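PDB 3RJY: endoglucanase FnCel5A, which probably cleaves internal beta-1,4-glucosidic bonds of cellulose, as a heat-stable endoglucanase of glycoside hydrolase family 5. Local coordinates for residues 259-264 with 288-293; 23-28 with 57-62; 199-204 with 255-260. All coordinates share one frame; numbering follows the deposited sequence.

Contact 2 comes first along the chain: residues 23-28 and 57-62 close a loop of 28 residues holding helix 45-53. Contact 3 then brings 255-260 back onto 199-204, across 50 intervening residues. Contact 1 starts on the very strand where contact 3 ends, sharing Gly-259 and Glu-260 with it, and returns through helix 269-285 to 288-293. The three loops follow in series; none encloses another. All belong to one closed eight-stranded parallel barrel, whose seam joins contacts 1 and 2, with Tyr-292 O facing Asn-25 N. A salt bridge from Arg-59 to Glu-260 ties contact 2 to the strand shared by contacts 1 and 3.

Contact 1 of 3, residues 259-264 with 288-293; sequences GEFGAY and FSLAYW. With GLC (alpha-D-glucopyranose), chain D.
Phe-261 and Tyr-292 meet edge-to-face at the ends of two neighbouring strands of the (beta/alpha)8 barrel, 256-261 and 289-292, which helix 269-285 connects as a beta-alpha-beta unit. The tyrosine turns its edge to the phenylalanine, ring planes 89° apart, and its CD1 stands over the rim of one face, 4.0 Å from Phe-261 CE2. Elsewhere on the Phe-261 ring, Leu-290 CD1 packs 3.6 Å from CE1, and Val-279 of the connecting helix adds to this apolar layer. The backbone is held just beyond: Trp-293 N donates to Phe-261 O at 2.9 Å in a nearly straight bond, the nitrogen standing above the carbonyl plane.

That bond sets the root of Trp-293, which belongs to the sugar pocket. With CG opposite the main-chain nitrogen (chi1 -175°), its indole runs beside the extended Glu-260 side chain, pointing the same way, the carboxylate and ring planes 28° apart. Glucose of chain D lies over one indole face, its C2 3.3 Å from Trp-293 CE2, while NE1 donates from the ring edge to glucose O6 at 2.8 Å. An alanine here would remove both the flat platform and this N-H, and would probably leave that face of the sugar without its stacking surface and O6 without its indole donor.

On the other side of the strand Tyr-292 OH is bonded to Phe-299 O. It also accepts from water 1 at 2.7 Å, and that water in turn accepts from Ala-263 N at 2.9 Å.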
loop_
_atom_site.group_PDB
_atom_site.type_symbol
_atom_site.label_atom_id
_atom_site.label_comp_id
_atom_site.label_asym_id
_atom_site.label_seq_id
_atom_site.Cartn_x
_atom_site.Cartn_y
_atom_site.Cartn_z
ATOM N N GLY A 259 4.556 2.508 -1.000
ATOM C CA GLY A 259 3.177 2.015 -1.006
ATOM C C GLY A 259 2.144 2.952 -0.426
ATOM O O GLY A 259 0.989 2.917 -0.840
ATOM N N GLU A 260 2.571 3.782 0.536
ATOM C CA GLU A 260 1.712 4.758 1.221
ATOM C C GLU A 260 2.542 5.946 1.647
ATOM O O GLU A 260 3.677 5.784 2.108
ATOM C CB GLU A 260 1.080 4.194 2.503
ATOM C CG GLU A 260 0.258 2.918 2.372
ATOM C CD GLU A 260 -0.308 2.460 3.713
ATOM O OE1 GLU A 260 -0.033 3.132 4.730
ATOM O OE2 GLU A 260 -1.021 1.429 3.753
ATOM N N PHE A 261 1.949 7.132 1.510
ATOM C CA PHE A 261 2.517 8.375 2.005
ATOM C C PHE A 261 1.382 9.386 2.036
ATOM O O PHE A 261 0.563 9.417 1.131
ATOM C CB PHE A 261 3.719 8.861 1.150
ATOM C CG PHE A 261 3.339 9.418 -0.221
ATOM C CD1 PHE A 261 2.961 8.566 -1.263
ATOM C CD2 PHE A 261 3.380 10.793 -0.461
ATOM C CE1 PHE A 261 2.611 9.083 -2.529
ATOM C CE2 PHE A 261 3.021 11.315 -1.704
ATOM C CZ PHE A 261 2.643 10.464 -2.744
ATOM N N GLY A 262 1.320 10.186 3.093
ATOM C CA GLY A 262 0.260 11.191 3.223
ATOM C C GLY A 262 0.336 11.876 4.572
ATOM O O GLY A 262 0.917 11.335 5.504
ATOM N N ALA A 263 -0.237 13.078 4.662
ATOM C CA ALA A 263 -0.368 13.807 5.925
ATOM C C ALA A 263 -1.845 14.021 6.226
ATOM O O ALA A 263 -2.621 14.386 5.343
ATOM C CB ALA A 263 0.378 15.156 5.880
ATOM N N TYR A 264 -2.214 13.796 7.485
ATOM C CA TYR A 264 -3.615 13.858 7.907
ATOM C C TYR A 264 -4.154 15.281 7.761
ATOM O O TYR A 264 -3.417 16.254 7.952
ATOM C CB TYR A 264 -3.765 13.321 9.340
ATOM C CG TYR A 264 -5.192 13.182 9.852
ATOM C CD1 TYR A 264 -6.183 12.541 9.098
ATOM C CD2 TYR A 264 -5.530 13.648 11.123
ATOM C CE1 TYR A 264 -7.494 12.400 9.592
ATOM C CE2 TYR A 264 -6.824 13.509 11.636
ATOM C CZ TYR A 264 -7.800 12.894 10.869
ATOM O OH TYR A 264 -9.074 12.780 11.400
ATOM N N PHE A 288 11.399 5.504 -7.582
ATOM C CA PHE A 288 10.325 4.850 -6.841
ATOM C C PHE A 288 8.973 5.113 -7.504
ATOM O O PHE A 288 8.646 6.265 -7.833
ATOM C CB PHE A 288 10.249 5.354 -5.391
ATOM C CG PHE A 288 11.505 5.161 -4.596
ATOM C CD1 PHE A 288 12.559 4.392 -5.079
ATOM C CD2 PHE A 288 11.624 5.747 -3.350
ATOM C CE1 PHE A 288 13.701 4.225 -4.336
ATOM C CE2 PHE A 288 12.767 5.575 -2.595
ATOM C CZ PHE A 288 13.810 4.812 -3.099
ATOM N N SER A 289 8.193 4.045 -7.684
ATOM C CA SER A 289 6.757 4.194 -7.907
ATOM C C SER A 289 6.093 4.553 -6.572
ATOM O O SER A 289 6.699 4.401 -5.514
ATOM C CB SER A 289 6.155 2.937 -8.524
ATOM O OG SER A 289 6.155 1.878 -7.596
ATOM N N LEU A 290 4.856 5.044 -6.609
ATOM C CA LEU A 290 4.241 5.565 -5.378
ATOM C C LEU A 290 2.726 5.554 -5.391
ATOM O O LEU A 290 2.110 5.514 -6.446
ATOM C CB LEU A 290 4.769 6.974 -5.054
ATOM C CG LEU A 290 4.656 8.071 -6.113
ATOM C CD1 LEU A 290 3.244 8.699 -6.101
ATOM C CD2 LEU A 290 5.707 9.112 -5.864
ATOM N N ALA A 291 2.135 5.563 -4.198
ATOM C CA ALA A 291 0.693 5.555 -4.055
ATOM C C ALA A 291 0.313 6.385 -2.839
ATOM O O ALA A 291 0.710 6.096 -1.719
ATOM C CB ALA A 291 0.164 4.121 -3.939
ATOM N N TYR A 292 -0.449 7.437 -3.083
ATOM C CA TYR A 292 -0.863 8.352 -2.040
ATOM C C TYR A 292 -1.905 7.698 -1.128
ATOM O O TYR A 292 -2.808 7.001 -1.591
ATOM C CB TYR A 292 -1.399 9.662 -2.648
ATOM C CG TYR A 292 -1.813 10.674 -1.600
ATOM C CD1 TYR A 292 -0.872 11.540 -1.020
ATOM C CD2 TYR A 292 -3.141 10.745 -1.164
ATOM C CE1 TYR A 292 -1.250 12.471 -0.062
ATOM C CE2 TYR A 292 -3.531 11.665 -0.196
ATOM C CZ TYR A 292 -2.585 12.518 0.359
ATOM O OH TYR A 292 -2.977 13.423 1.327
ATOM N N TRP A 293 -1.724 7.896 0.175
ATOM C CA TRP A 293 -2.727 7.542 1.174
ATOM C C TRP A 293 -3.497 8.811 1.611
ATOM O O TRP A 293 -2.929 9.682 2.263
ATOM C CB TRP A 293 -2.067 6.866 2.390
ATOM C CG TRP A 293 -3.069 6.358 3.404
ATOM C CD1 TRP A 293 -3.576 7.047 4.479
ATOM C CD2 TRP A 293 -3.694 5.061 3.430
ATOM N NE1 TRP A 293 -4.475 6.261 5.166
ATOM C CE2 TRP A 293 -4.559 5.035 4.555
ATOM C CE3 TRP A 293 -3.602 3.925 2.622
ATOM C CZ2 TRP A 293 -5.347 3.912 4.877
ATOM C CZ3 TRP A 293 -4.373 2.793 2.952
ATOM C CH2 TRP A 293 -5.224 2.796 4.075
HETATM C C1 GLC D . -3.915 3.006 7.528
HETATM C C2 GLC D . -2.731 3.811 6.960
HETATM C C3 GLC D . -2.019 4.641 8.018
HETATM C C4 GLC D . -2.972 5.496 8.853
HETATM C C5 GLC D . -4.242 4.740 9.227
HETATM C C6 GLC D . -5.549 5.492 8.877
HETATM O O1 GLC D . -3.774 1.600 7.280
HETATM O O2 GLC D . -1.814 2.966 6.313
HETATM O O3 GLC D . -1.141 5.505 7.351
HETATM O O4 GLC D . -2.342 5.845 10.066
HETATM O O5 GLC D . -4.164 3.339 8.898
HETATM O O6 GLC D . -5.612 6.387 7.768
HETATM O O HOH W 1 -0.933 14.818 2.461
#

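Contact 2 of 3, residues 23-28 with 57-62; sequences GINMGN and SVRIPI. With GLC (alpha-D-glucopyranose), chain B.
Ile-24 sits beside Val-58, and Asn-25 beside Arg-59, on parallel strands whose axes diverge by only 23°, and the hydrogen bonds step between them: Ile-24 N to Ser-57 O, Arg-59 N to Ile-24 O at 2.9 Å, and Met-26 N to Arg-59 O, nearly in line with that carbonyl. At the start of the pair Ser-57 OG lies 3.2 Å from Gly-23 CA, just where a side chain on the glycine would have to go; the hydroxyl is bonded to Ile-20 O.

The polar pairing is that of Asn-25 with Arg-59. Their side chains run alongside each other, and Arg-59 NH1 gives a hydrogen to Asn-25 OD1 at 2.9 Å, the oxygen coming to the guanidinium edge while the amide plane stands 81° to it. With CG anti to the backbone N (chi1 173°) and the chain extended to NE, Arg-59 carries its CD past the same oxygen, at 3.3 Å from Asn-25 OD1. These are the first two strands of the (beta/alpha)8 barrel, and both side chains point into its interior. There the guanidinium also forms salt bridges to Glu-140 and Glu-260, which together with the bond to Asn-25 OD1 hold it in place, while Asn-25 ND2 donates to Gly-259 O.

On the opposite face of the sheet Val-58 CG2 touches Met-26 CB at 4.1 Å, beneath helix 45-53, whose Ile-50 and Phe-47 pack on Met-26 and Val-58 respectively. Met-26 then centres an inverse gamma turn that takes the chain off the strand. Its carbonyl meets Pro-61, with Met-26 O 3.6 Å from Pro-61 CD, and water 2 donates to both Met-26 O and Pro-61 O. Farther out, Asn-28 OD1 accepts a weak hydrogen bond of 3.5 Å from O3 of the glucose in chain B.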
loop_
_atom_site.group_PDB
_atom_site.type_symbol
_atom_site.label_atom_id
_atom_site.label_comp_id
_atom_site.label_asym_id
_atom_site.label_seq_id
_atom_site.Cartn_x
_atom_site.Cartn_y
_atom_site.Cartn_z
ATOM N N GLY A 23 0.154 6.378 -8.107
ATOM C CA GLY A 23 -1.096 5.744 -7.790
ATOM C C GLY A 23 -1.719 6.326 -6.547
ATOM O O GLY A 23 -1.231 7.327 -5.998
ATOM N N ILE A 24 -2.809 5.687 -6.121
ATOM C CA ILE A 24 -3.560 6.123 -4.949
ATOM C C ILE A 24 -4.164 4.912 -4.236
ATOM O O ILE A 24 -4.470 3.911 -4.868
ATOM C CB ILE A 24 -4.633 7.198 -5.329
ATOM C CG1 ILE A 24 -5.099 7.986 -4.100
ATOM C CG2 ILE A 24 -5.769 6.596 -6.094
ATOM C CD1 ILE A 24 -5.740 9.320 -4.438
ATOM N N ASN A 25 -4.261 5.005 -2.912
ATOM C CA ASN A 25 -4.859 3.960 -2.079
ATOM C C ASN A 25 -6.373 4.177 -1.944
ATOM O O ASN A 25 -6.821 5.292 -1.696
ATOM C CB ASN A 25 -4.220 3.986 -0.688
ATOM C CG ASN A 25 -2.910 3.229 -0.621
ATOM O OD1 ASN A 25 -2.889 2.024 -0.343
ATOM N ND2 ASN A 25 -1.805 3.932 -0.834
ATOM N N MET A 26 -7.148 3.109 -2.101
ATOM C CA MET A 26 -8.580 3.141 -1.820
ATOM C C MET A 26 -8.764 2.791 -0.332
ATOM O O MET A 26 -9.085 1.662 0.022
ATOM C CB MET A 26 -9.302 2.160 -2.750
ATOM C CG MET A 26 -10.800 2.113 -2.614
ATOM S SD MET A 26 -11.696 3.617 -3.087
ATOM C CE MET A 26 -11.387 3.736 -4.850
ATOM N N GLY A 27 -8.521 3.781 0.524
ATOM C CA GLY A 27 -8.418 3.584 1.974
ATOM C C GLY A 27 -9.775 3.562 2.626
ATOM O O GLY A 27 -10.747 4.024 2.035
ATOM N N ASN A 28 -9.835 2.990 3.834
ATOM C CA ASN A 28 -11.053 2.967 4.664
ATOM C C ASN A 28 -12.272 2.275 4.035
ATOM O O ASN A 28 -13.411 2.591 4.370
ATOM C CB ASN A 28 -11.372 4.383 5.168
ATOM C CG ASN A 28 -10.211 4.983 5.931
ATOM O OD1 ASN A 28 -9.754 4.412 6.905
ATOM N ND2 ASN A 28 -9.708 6.119 5.472
ATOM N N SER A 57 -2.437 3.861 -11.182
ATOM C CA SER A 57 -2.708 2.656 -10.428
ATOM C C SER A 57 -3.551 2.941 -9.198
ATOM O O SER A 57 -3.661 4.092 -8.768
ATOM C CB SER A 57 -1.391 1.993 -10.021
ATOM O OG SER A 57 -0.644 2.832 -9.155
ATOM N N VAL A 58 -4.136 1.879 -8.642
ATOM C CA VAL A 58 -4.875 1.947 -7.390
ATOM C C VAL A 58 -4.436 0.763 -6.501
ATOM O O VAL A 58 -4.360 -0.380 -6.963
ATOM C CB VAL A 58 -6.446 1.979 -7.619
ATOM C CG1 VAL A 58 -6.943 0.742 -8.401
ATOM C CG2 VAL A 58 -7.193 2.096 -6.299
ATOM N N ARG A 59 -4.108 1.052 -5.242
ATOM C CA ARG A 59 -3.793 0.014 -4.285
ATOM C C ARG A 59 -5.050 -0.228 -3.432
ATOM O O ARG A 59 -5.672 0.709 -2.956
ATOM C CB ARG A 59 -2.564 0.392 -3.443
ATOM C CG ARG A 59 -2.251 -0.568 -2.293
ATOM C CD ARG A 59 -0.926 -0.219 -1.651
ATOM N NE ARG A 59 -0.540 -1.147 -0.582
ATOM C CZ ARG A 59 -0.657 -0.904 0.727
ATOM N NH1 ARG A 59 -1.181 0.228 1.167
ATOM N NH2 ARG A 59 -0.260 -1.817 1.606
ATOM N N ILE A 60 -5.438 -1.498 -3.298
ATOM C CA ILE A 60 -6.674 -1.844 -2.614
ATOM C C ILE A 60 -6.411 -2.705 -1.379
ATOM O O ILE A 60 -6.295 -3.934 -1.488
ATOM C CB ILE A 60 -7.715 -2.500 -3.572
ATOM C CG1 ILE A 60 -7.944 -1.609 -4.809
ATOM C CG2 ILE A 60 -9.051 -2.750 -2.821
ATOM C CD1 ILE A 60 -8.768 -2.240 -5.929
ATOM N N PRO A 61 -6.312 -2.054 -0.195
ATOM C CA PRO A 61 -6.205 -2.788 1.069
ATOM C C PRO A 61 -7.447 -3.681 1.283
ATOM O O PRO A 61 -8.586 -3.214 1.118
ATOM C CB PRO A 61 -6.154 -1.679 2.124
ATOM C CG PRO A 61 -5.756 -0.404 1.363
ATOM C CD PRO A 61 -6.320 -0.587 0.005
ATOM N N ILE A 62 -7.211 -4.947 1.642
ATOM C CA ILE A 62 -8.282 -5.914 1.886
ATOM C C ILE A 62 -8.005 -6.703 3.180
ATOM O O ILE A 62 -6.931 -7.289 3.341
ATOM C CB ILE A 62 -8.487 -6.881 0.686
ATOM C CG1 ILE A 62 -8.727 -6.091 -0.615
ATOM C CG2 ILE A 62 -9.678 -7.808 0.959
ATOM C CD1 ILE A 62 -8.603 -6.887 -1.935
HETATM C C1 GLC B . -8.266 5.859 10.631
HETATM C C2 GLC B . -9.637 5.622 10.020
HETATM C C3 GLC B . -10.351 4.508 10.769
HETATM C C4 GLC B . -9.472 3.307 11.171
HETATM C C5 GLC B . -8.011 3.633 11.510
HETATM C C6 GLC B . -7.137 2.365 11.528
HETATM O O1 GLC B . -8.472 6.339 11.932
HETATM O O2 GLC B . -10.433 6.793 10.045
HETATM O O3 GLC B . -11.391 4.091 9.931
HETATM O O4 GLC B . -10.033 2.742 12.339
HETATM O O5 GLC B . -7.502 4.657 10.670
HETATM O O6 GLC B . -5.945 2.434 10.767
HETATM O O HOH W 2 -10.187 -1.107 0.009
#

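Contact 3 of 3, residues 199-204 with 255-260; sequences IVSFHY and PIFLGE. With GLC (alpha-D-glucopyranose), chain D.
Phe-202 is flanked by two aliphatic side chains of the adjoining strand. Leu-258 CD1 makes a CH-pi contact over one face, offset toward the rim and 3.8 Å from Phe-202 CZ, whereas Ile-256 CG2 lies in the ring plane at the edge, 3.8 Å from Phe-202 CD2. The same leucine methyl also reaches Tyr-204 CB at 3.6 Å, so that it touches both aromatic residues. Two residues before Phe-202, Val-200 runs beside the same Ile-256. Helix 232-251 covers this layer, with Val-245 on Phe-202 and Trp-248 on Val-200.

The two strands are the sixth and seventh of the (beta/alpha)8 barrel, parallel and twisted by 40°, and their other face looks into its interior. Backbone bonds follow the regular parallel pattern up to Gly-259 N and Phe-202 O. There strand 256-261 takes in one extra residue, in the manner of a beta bulge, and Tyr-204 N finds Glu-260 O instead. A side chain on Gly-259 would run into His-203 NE2.

Toward the interior, Ser-201 swings OG opposite its main-chain nitrogen (chi1 -178°) and donates to Phe-257 O at 2.9 Å. That carbonyl also accepts from Phe-202 N at 3.1 Å; the two donors come from opposite faces of its plane. The Phe-257 ring in turn lies under Gly-259 CA.

At the sugar end of the barrel His-203 presents a ring face to Glu-260. Glu-260 CG sits over the ring centre, the carboxylate continues nearly parallel to the imidazole, 11° between planes, and Glu-260 CD is 3.4 Å from His-203 CE1. His-203 ND1 is hydrogen-bonded to OE2 of Glu-144, a residue of another glucose pocket; this bond probably helps to fix the ring's rotation.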
loop_
_atom_site.group_PDB
_atom_site.type_symbol
_atom_site.label_atom_id
_atom_site.label_comp_id
_atom_site.label_asym_id
_atom_site.label_seq_id
_atom_site.Cartn_x
_atom_site.Cartn_y
_atom_site.Cartn_z
ATOM N N ILE A 199 8.512 -6.779 -6.163
ATOM C CA ILE A 199 8.788 -5.372 -5.959
ATOM C C ILE A 199 8.772 -5.174 -4.448
ATOM O O ILE A 199 7.905 -5.708 -3.773
ATOM C CB ILE A 199 7.728 -4.449 -6.665
ATOM C CG1 ILE A 199 7.768 -4.628 -8.192
ATOM C CG2 ILE A 199 7.947 -2.973 -6.303
ATOM C CD1 ILE A 199 6.713 -3.821 -8.981
ATOM N N VAL A 200 9.747 -4.432 -3.923
ATOM C CA VAL A 200 9.812 -4.175 -2.490
ATOM C C VAL A 200 9.073 -2.871 -2.192
ATOM O O VAL A 200 9.170 -1.896 -2.948
ATOM C CB VAL A 200 11.285 -4.197 -1.967
ATOM C CG1 VAL A 200 11.386 -3.683 -0.537
ATOM C CG2 VAL A 200 11.850 -5.603 -2.058
ATOM N N SER A 201 8.270 -2.882 -1.143
ATOM C CA SER A 201 7.514 -1.696 -0.789
ATOM C C SER A 201 7.823 -1.214 0.629
ATOM O O SER A 201 7.898 -2.018 1.558
ATOM C CB SER A 201 6.009 -1.950 -0.943
ATOM O OG SER A 201 5.281 -0.779 -0.631
ATOM N N PHE A 202 8.015 0.101 0.764
ATOM C CA PHE A 202 8.069 0.774 2.076
ATOM C C PHE A 202 6.982 1.844 2.160
ATOM O O PHE A 202 6.423 2.234 1.147
ATOM C CB PHE A 202 9.485 1.321 2.394
ATOM C CG PHE A 202 9.796 2.690 1.806
ATOM C CD1 PHE A 202 9.764 3.836 2.610
ATOM C CD2 PHE A 202 10.143 2.836 0.470
ATOM C CE1 PHE A 202 10.076 5.087 2.077
ATOM C CE2 PHE A 202 10.444 4.092 -0.064
ATOM C CZ PHE A 202 10.409 5.209 0.735
ATOM N N HIS A 203 6.679 2.292 3.376
ATOM C CA HIS A 203 5.701 3.353 3.608
ATOM C C HIS A 203 6.397 4.556 4.210
ATOM O O HIS A 203 7.398 4.411 4.911
ATOM C CB HIS A 203 4.567 2.868 4.510
ATOM C CG HIS A 203 3.736 1.781 3.893
ATOM N ND1 HIS A 203 2.790 1.070 4.601
ATOM C CD2 HIS A 203 3.705 1.284 2.628
ATOM C CE1 HIS A 203 2.211 0.190 3.804
ATOM N NE2 HIS A 203 2.751 0.296 2.604
ATOM N N TYR A 204 5.900 5.753 3.926
ATOM C CA TYR A 204 6.561 6.931 4.465
ATOM C C TYR A 204 5.605 7.908 5.136
ATOM O O TYR A 204 4.732 8.480 4.492
ATOM C CB TYR A 204 7.417 7.625 3.398
ATOM C CG TYR A 204 8.442 8.567 3.986
ATOM C CD1 TYR A 204 9.533 8.076 4.718
ATOM C CD2 TYR A 204 8.333 9.949 3.801
ATOM C CE1 TYR A 204 10.493 8.942 5.254
ATOM C CE2 TYR A 204 9.292 10.829 4.336
ATOM C CZ TYR A 204 10.362 10.321 5.056
ATOM O OH TYR A 204 11.296 11.184 5.579
ATOM N N PRO A 255 13.119 -3.314 -7.727
ATOM C CA PRO A 255 12.427 -2.029 -7.794
ATOM C C PRO A 255 11.756 -1.713 -6.454
ATOM O O PRO A 255 11.530 -2.627 -5.652
ATOM C CB PRO A 255 11.386 -2.237 -8.895
ATOM C CG PRO A 255 11.660 -3.620 -9.481
ATOM C CD PRO A 255 12.389 -4.374 -8.447
ATOM N N ILE A 256 11.497 -0.423 -6.217
ATOM C CA ILE A 256 10.851 0.072 -5.005
ATOM C C ILE A 256 9.503 0.783 -5.274
ATOM O O ILE A 256 9.373 1.614 -6.195
ATOM C CB ILE A 256 11.799 1.009 -4.202
ATOM C CG1 ILE A 256 13.036 0.226 -3.687
ATOM C CG2 ILE A 256 11.044 1.742 -3.075
ATOM C CD1 ILE A 256 12.738 -0.778 -2.530
ATOM N N PHE A 257 8.529 0.445 -4.426
ATOM C CA PHE A 257 7.195 1.004 -4.422
ATOM C C PHE A 257 6.985 1.685 -3.076
ATOM O O PHE A 257 7.003 1.035 -2.016
ATOM C CB PHE A 257 6.182 -0.130 -4.638
ATOM C CG PHE A 257 4.720 0.265 -4.482
ATOM C CD1 PHE A 257 4.220 1.473 -5.003
ATOM C CD2 PHE A 257 3.823 -0.626 -3.875
ATOM C CE1 PHE A 257 2.875 1.797 -4.876
ATOM C CE2 PHE A 257 2.460 -0.317 -3.745
ATOM C CZ PHE A 257 1.984 0.893 -4.246
ATOM N N LEU A 258 6.803 3.002 -3.117
ATOM C CA LEU A 258 6.436 3.738 -1.929
ATOM C C LEU A 258 4.928 3.523 -1.777
ATOM O O LEU A 258 4.122 4.251 -2.354
ATOM C CB LEU A 258 6.812 5.227 -2.055
ATOM C CG LEU A 258 6.211 6.151 -0.979
ATOM C CD1 LEU A 258 6.622 5.710 0.443
ATOM C CD2 LEU A 258 6.544 7.617 -1.212
ATOM N N GLY A 259 4.556 2.508 -1.000
ATOM C CA GLY A 259 3.177 2.015 -1.006
ATOM C C GLY A 259 2.144 2.952 -0.426
ATOM O O GLY A 259 0.989 2.917 -0.840
ATOM N N GLU A 260 2.571 3.782 0.536
ATOM C CA GLU A 260 1.712 4.758 1.221
ATOM C C GLU A 260 2.542 5.946 1.647
ATOM O O GLU A 260 3.677 5.784 2.108
ATOM C CB GLU A 260 1.080 4.194 2.503
ATOM C CG GLU A 260 0.258 2.918 2.372
ATOM C CD GLU A 260 -0.308 2.460 3.713
ATOM O OE1 GLU A 260 -0.033 3.132 4.730
ATOM O OE2 GLU A 260 -1.021 1.429 3.753
HETATM C C1 GLC D . -3.915 3.006 7.528
HETATM C C2 GLC D . -2.731 3.811 6.960
HETATM C C3 GLC D . -2.019 4.641 8.018
HETATM C C4 GLC D . -2.972 5.496 8.853
HETATM C C5 GLC D . -4.242 4.740 9.227
HETATM C C6 GLC D . -5.549 5.492 8.877
HETATM O O1 GLC D . -3.774 1.600 7.280
HETATM O O2 GLC D . -1.814 2.966 6.313
HETATM O O3 GLC D . -1.141 5.505 7.351
HETATM O O4 GLC D . -2.342 5.845 10.066
HETATM O O5 GLC D . -4.164 3.339 8.898
HETATM O O6 GLC D . -5.612 6.387 7.768
#